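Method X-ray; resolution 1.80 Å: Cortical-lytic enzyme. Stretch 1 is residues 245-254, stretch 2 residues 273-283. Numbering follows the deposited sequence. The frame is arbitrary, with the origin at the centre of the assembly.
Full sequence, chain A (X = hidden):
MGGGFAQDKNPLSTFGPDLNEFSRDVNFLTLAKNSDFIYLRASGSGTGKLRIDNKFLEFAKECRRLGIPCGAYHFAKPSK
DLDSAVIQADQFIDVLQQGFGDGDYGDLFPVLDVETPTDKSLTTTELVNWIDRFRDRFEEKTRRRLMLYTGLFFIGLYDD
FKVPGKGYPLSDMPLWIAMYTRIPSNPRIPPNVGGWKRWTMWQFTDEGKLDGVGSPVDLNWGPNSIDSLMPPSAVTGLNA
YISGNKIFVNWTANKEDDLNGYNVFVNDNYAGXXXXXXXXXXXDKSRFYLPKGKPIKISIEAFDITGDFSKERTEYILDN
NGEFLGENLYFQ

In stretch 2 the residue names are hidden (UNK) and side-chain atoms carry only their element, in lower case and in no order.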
# COMPACT_ATOMS: atom_id res chain seq x y z
N ASN A 245 28.42 5.56 9.04
CA ASN A 245 28.32 4.68 7.89
C ASN A 245 26.91 4.66 7.32
O ASN A 245 26.53 3.69 6.66
CB ASN A 245 28.77 3.26 8.26
CG ASN A 245 29.37 2.53 7.07
OD1 ASN A 245 30.17 3.11 6.32
ND2 ASN A 245 28.98 1.28 6.88
N LYS A 246 26.14 5.72 7.54
CA LYS A 246 24.72 5.72 7.21
C LYS A 246 24.38 6.91 6.31
O LYS A 246 25.01 7.97 6.40
CB LYS A 246 23.89 5.75 8.49
CG LYS A 246 24.07 4.46 9.34
CD LYS A 246 23.64 4.65 10.80
CE LYS A 246 23.63 3.32 11.62
NZ LYS A 246 24.43 2.26 10.99
N ILE A 247 23.40 6.71 5.44
CA ILE A 247 22.78 7.79 4.68
C ILE A 247 21.43 8.09 5.31
O ILE A 247 20.58 7.20 5.43
CB ILE A 247 22.63 7.43 3.20
CG1 ILE A 247 23.97 6.97 2.63
CG2 ILE A 247 22.15 8.66 2.42
CD1 ILE A 247 23.89 6.36 1.26
N PHE A 248 21.24 9.34 5.72
CA PHE A 248 20.00 9.79 6.34
C PHE A 248 19.20 10.55 5.28
O PHE A 248 19.64 11.60 4.81
CB PHE A 248 20.29 10.68 7.55
CG PHE A 248 20.94 9.94 8.68
CD1 PHE A 248 22.30 9.65 8.65
CD2 PHE A 248 20.19 9.52 9.77
CE1 PHE A 248 22.90 8.96 9.70
CE2 PHE A 248 20.77 8.82 10.81
CZ PHE A 248 22.13 8.54 10.78
N VAL A 249 18.05 10.00 4.89
CA VAL A 249 17.25 10.56 3.81
C VAL A 249 15.91 11.02 4.36
O VAL A 249 15.30 10.33 5.19
CB VAL A 249 17.04 9.54 2.67
CG1 VAL A 249 16.33 10.19 1.48
CG2 VAL A 249 18.38 8.91 2.24
N ASN A 250 15.44 12.18 3.91
CA ASN A 250 14.13 12.64 4.34
C ASN A 250 13.46 13.38 3.20
O ASN A 250 14.10 13.77 2.21
CB ASN A 250 14.21 13.51 5.61
CG ASN A 250 14.76 14.89 5.33
OD1 ASN A 250 15.96 15.07 5.11
ND2 ASN A 250 13.90 15.88 5.38
N TRP A 251 12.14 13.55 3.32
CA TRP A 251 11.37 14.19 2.26
C TRP A 251 10.07 14.74 2.83
O TRP A 251 9.66 14.42 3.95
CB TRP A 251 11.10 13.20 1.10
CG TRP A 251 10.42 11.92 1.51
CD1 TRP A 251 9.08 11.68 1.56
CD2 TRP A 251 11.05 10.69 1.92
NE1 TRP A 251 8.83 10.38 1.98
CE2 TRP A 251 10.02 9.76 2.21
CE3 TRP A 251 12.38 10.30 2.08
CZ2 TRP A 251 10.29 8.45 2.64
CZ3 TRP A 251 12.64 9.00 2.51
CH2 TRP A 251 11.60 8.10 2.79
N THR A 252 9.43 15.61 2.04
CA THR A 252 8.09 16.07 2.35
C THR A 252 7.09 14.98 2.03
O THR A 252 7.19 14.32 1.00
CB THR A 252 7.76 17.32 1.55
OG1 THR A 252 8.71 18.34 1.84
CG2 THR A 252 6.33 17.81 1.85
N ALA A 253 6.10 14.82 2.90
CA ALA A 253 5.09 13.80 2.66
C ALA A 253 4.30 14.14 1.40
O ALA A 253 3.88 15.29 1.20
CB ALA A 253 4.14 13.68 3.84
N ASN A 254 4.14 13.14 0.54
CA ASN A 254 3.18 13.27 -0.55
C ASN A 254 1.78 13.42 0.02
O ASN A 254 1.51 12.99 1.14
CB ASN A 254 3.22 12.06 -1.49
CG ASN A 254 4.15 12.25 -2.66
OD1 ASN A 254 5.34 12.54 -2.51
ND2 ASN A 254 3.60 12.05 -3.87
N UNK A 273 11.38 0.05 1.07
CA UNK A 273 10.01 0.47 0.85
C UNK A 273 9.45 1.04 2.14
O UNK A 273 9.59 0.42 3.20
c UNK A 273 9.14 -0.69 0.36
o UNK A 273 9.71 -1.21 -0.84
c UNK A 273 7.72 -0.25 0.10
N UNK A 274 8.86 2.23 2.06
CA UNK A 274 8.29 2.89 3.23
C UNK A 274 6.77 2.99 3.09
O UNK A 274 6.26 3.03 1.96
c UNK A 274 10.81 3.62 4.83
c UNK A 274 8.86 4.30 3.41
c UNK A 274 11.14 4.26 2.41
c UNK A 274 10.35 4.49 3.67
N UNK A 275 6.02 3.04 4.19
CA UNK A 275 4.57 3.17 4.11
C UNK A 275 4.16 4.64 3.90
O UNK A 275 4.98 5.55 3.90
c UNK A 275 4.10 2.63 5.46
c UNK A 275 6.49 2.85 5.58
c UNK A 275 5.25 3.04 6.41
N UNK A 276 2.84 4.84 3.81
CA UNK A 276 2.30 6.10 3.31
C UNK A 276 2.60 7.30 4.20
O UNK A 276 2.70 8.43 3.69
c UNK A 276 -1.43 5.48 4.19
n UNK A 276 -4.00 4.47 3.74
c UNK A 276 -2.95 3.77 3.29
n UNK A 276 -1.71 4.23 3.50
c UNK A 276 0.06 5.75 4.40
c UNK A 276 0.80 5.98 3.12
n UNK A 276 -3.14 2.62 2.63
N UNK A 277 2.73 7.11 5.51
CA UNK A 277 3.02 8.25 6.40
C UNK A 277 4.51 8.54 6.56
O UNK A 277 4.87 9.53 7.23
c UNK A 277 0.91 8.01 7.82
c UNK A 277 2.42 8.01 7.78
c UNK A 277 -1.09 7.86 9.35
c UNK A 277 0.43 7.76 9.24
n UNK A 277 -1.80 7.04 8.34
N UNK A 278 5.38 7.74 5.95
CA UNK A 278 6.82 7.87 6.14
C UNK A 278 7.36 9.13 5.48
O UNK A 278 6.87 9.57 4.44
c UNK A 278 7.55 6.67 5.57
N UNK A 279 8.39 9.71 6.11
CA UNK A 279 9.11 10.85 5.57
C UNK A 279 10.62 10.71 5.70
O UNK A 279 11.36 11.67 5.43
c UNK A 279 8.64 12.17 6.23
o UNK A 279 8.90 12.14 7.64
c UNK A 279 7.16 12.39 6.01
N UNK A 280 11.12 9.53 6.08
CA UNK A 280 12.56 9.35 6.21
C UNK A 280 12.92 7.86 6.17
O UNK A 280 12.08 6.98 6.34
c UNK A 280 12.95 10.08 10.00
c UNK A 280 12.43 9.39 8.78
c UNK A 280 12.12 9.71 11.24
c UNK A 280 13.06 9.98 7.52
n UNK A 280 12.73 10.31 12.45
N UNK A 281 14.19 7.60 5.88
CA UNK A 281 14.78 6.27 5.94
C UNK A 281 16.26 6.46 6.27
O UNK A 281 16.90 7.41 5.82
c UNK A 281 15.12 4.04 4.82
c UNK A 281 14.60 5.47 4.64
c UNK A 281 14.95 3.09 3.59
c UNK A 281 15.32 6.14 3.50
N UNK A 282 16.79 5.56 7.08
CA UNK A 282 18.21 5.52 7.39
C UNK A 282 18.77 4.31 6.67
O UNK A 282 18.28 3.20 6.87
c UNK A 282 17.63 6.47 9.63
c UNK A 282 19.96 5.58 9.18
c UNK A 282 18.47 5.44 8.90
N UNK A 283 19.78 4.53 5.84
CA UNK A 283 20.30 3.50 4.94
C UNK A 283 21.72 3.17 5.36
O UNK A 283 22.56 4.06 5.49
c UNK A 283 20.28 3.96 3.48
c UNK A 283 18.85 4.29 3.05
c UNK A 283 18.78 4.89 1.66
c UNK A 283 20.89 2.89 2.57

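Position 273 carries three side-chain atoms, a carbon bearing one oxygen and one carbon, and they are out of reach of stretch 1. This is threonine, T273, a beta-branched residue suited to a strand, with its hydroxyl hydrogen-bonded elsewhere in the structure.

Position 274 has four carbons, forked at the second. One branch tip lies 3.9 Å from CH2 of W251. The fork one bond beyond CB marks leucine, L274, whose atom in that contact is CD2; its apolar branch suits the hydrocarbon end of the indole.

At position 275 three carbons close a ring onto the backbone N, which only proline does. P275 makes no contact with stretch 1, but it is the first residue of a type I turn, and its ring restricts phi, here -82°; its O accepts a hydrogen bond from N of residue 278 at 3.0 Å.

Position 276 shows three carbons, a nitrogen, then a carbon carrying two more nitrogens, and none touches stretch 1: the guanidinium of arginine. R276 sends its end away from stretch 1; a long polar chain suits this partly exposed turn, and its NH1 is hydrogen-bonded elsewhere.

Position 277 has four carbons in a row ending in nitrogen, none touching stretch 1, hence lysine. K277 is exposed, which suits a charged amine; its CA-to-CB bond points away from stretch 1.

Position 278 has a single carbon, CB, 4.4 Å from CZ2 of W251. It is alanine, A278, a small residue in a buried place beside the indole. Its backbone O accepts a weak hydrogen bond from W251 NE1 (3.2 Å, 122°).

At position 279 one carbon carries an oxygen and a carbon, the latter 3.9 Å from CB of A253. The oxygen distinguishes threonine from valine. T279 sets its methyl, CG2, against A253, while its CA lies over the five-membered ring of W251, 3.8 Å from the centroid.

Position 280 is again an unbranched chain of four carbons ending in nitrogen, with CB 4.2 Å from CB of N250. K280 is lysine, extended beyond chi1, a flexible chain that carries NZ to a hydrogen bond elsewhere.

Position 281 has four carbons, forked at the first, one arm two carbons long. The one-carbon arm lies 3.9 Å from CB of V249 and 4.0 Å from CZ3 of W251. This is isoleucine, I281, the arm being CG2; beta-branched and apolar, it suits a strand.

Position 282 has one carbon carrying two others; one tip lies 3.7 Å from CE2 of F248, over a ring face. It is valine, V282, whose CG1 is a compact CH-pi partner.

Position 283 has four carbons, forked at the first, one arm two carbons long; CB lies 4.2 Å from CB of I247 and the long arm's tip 4.1 Å from CG2 of V249. This is isoleucine, I283, another strand-favouring apolar residue, its tip being CD1.

The contact is an antiparallel ladder. I247 N to I283 O and I283 N to I247 O are both 2.8 Å. V249 N to I281 O and I281 N to V249 O are both 3.0 Å. W251 N reaches T279 O at 2.9 Å. Alternation places I247, V249, I281 and I283 on one sheet face and F248, N250, K280 and V282 on the other, while CA of T279 and N of K280 lie over one face of the W251 ring, whose CH2 and CZ3 also touch L274 and I281.

Stretch 2, residues 273-283: TLPRKATKIVI
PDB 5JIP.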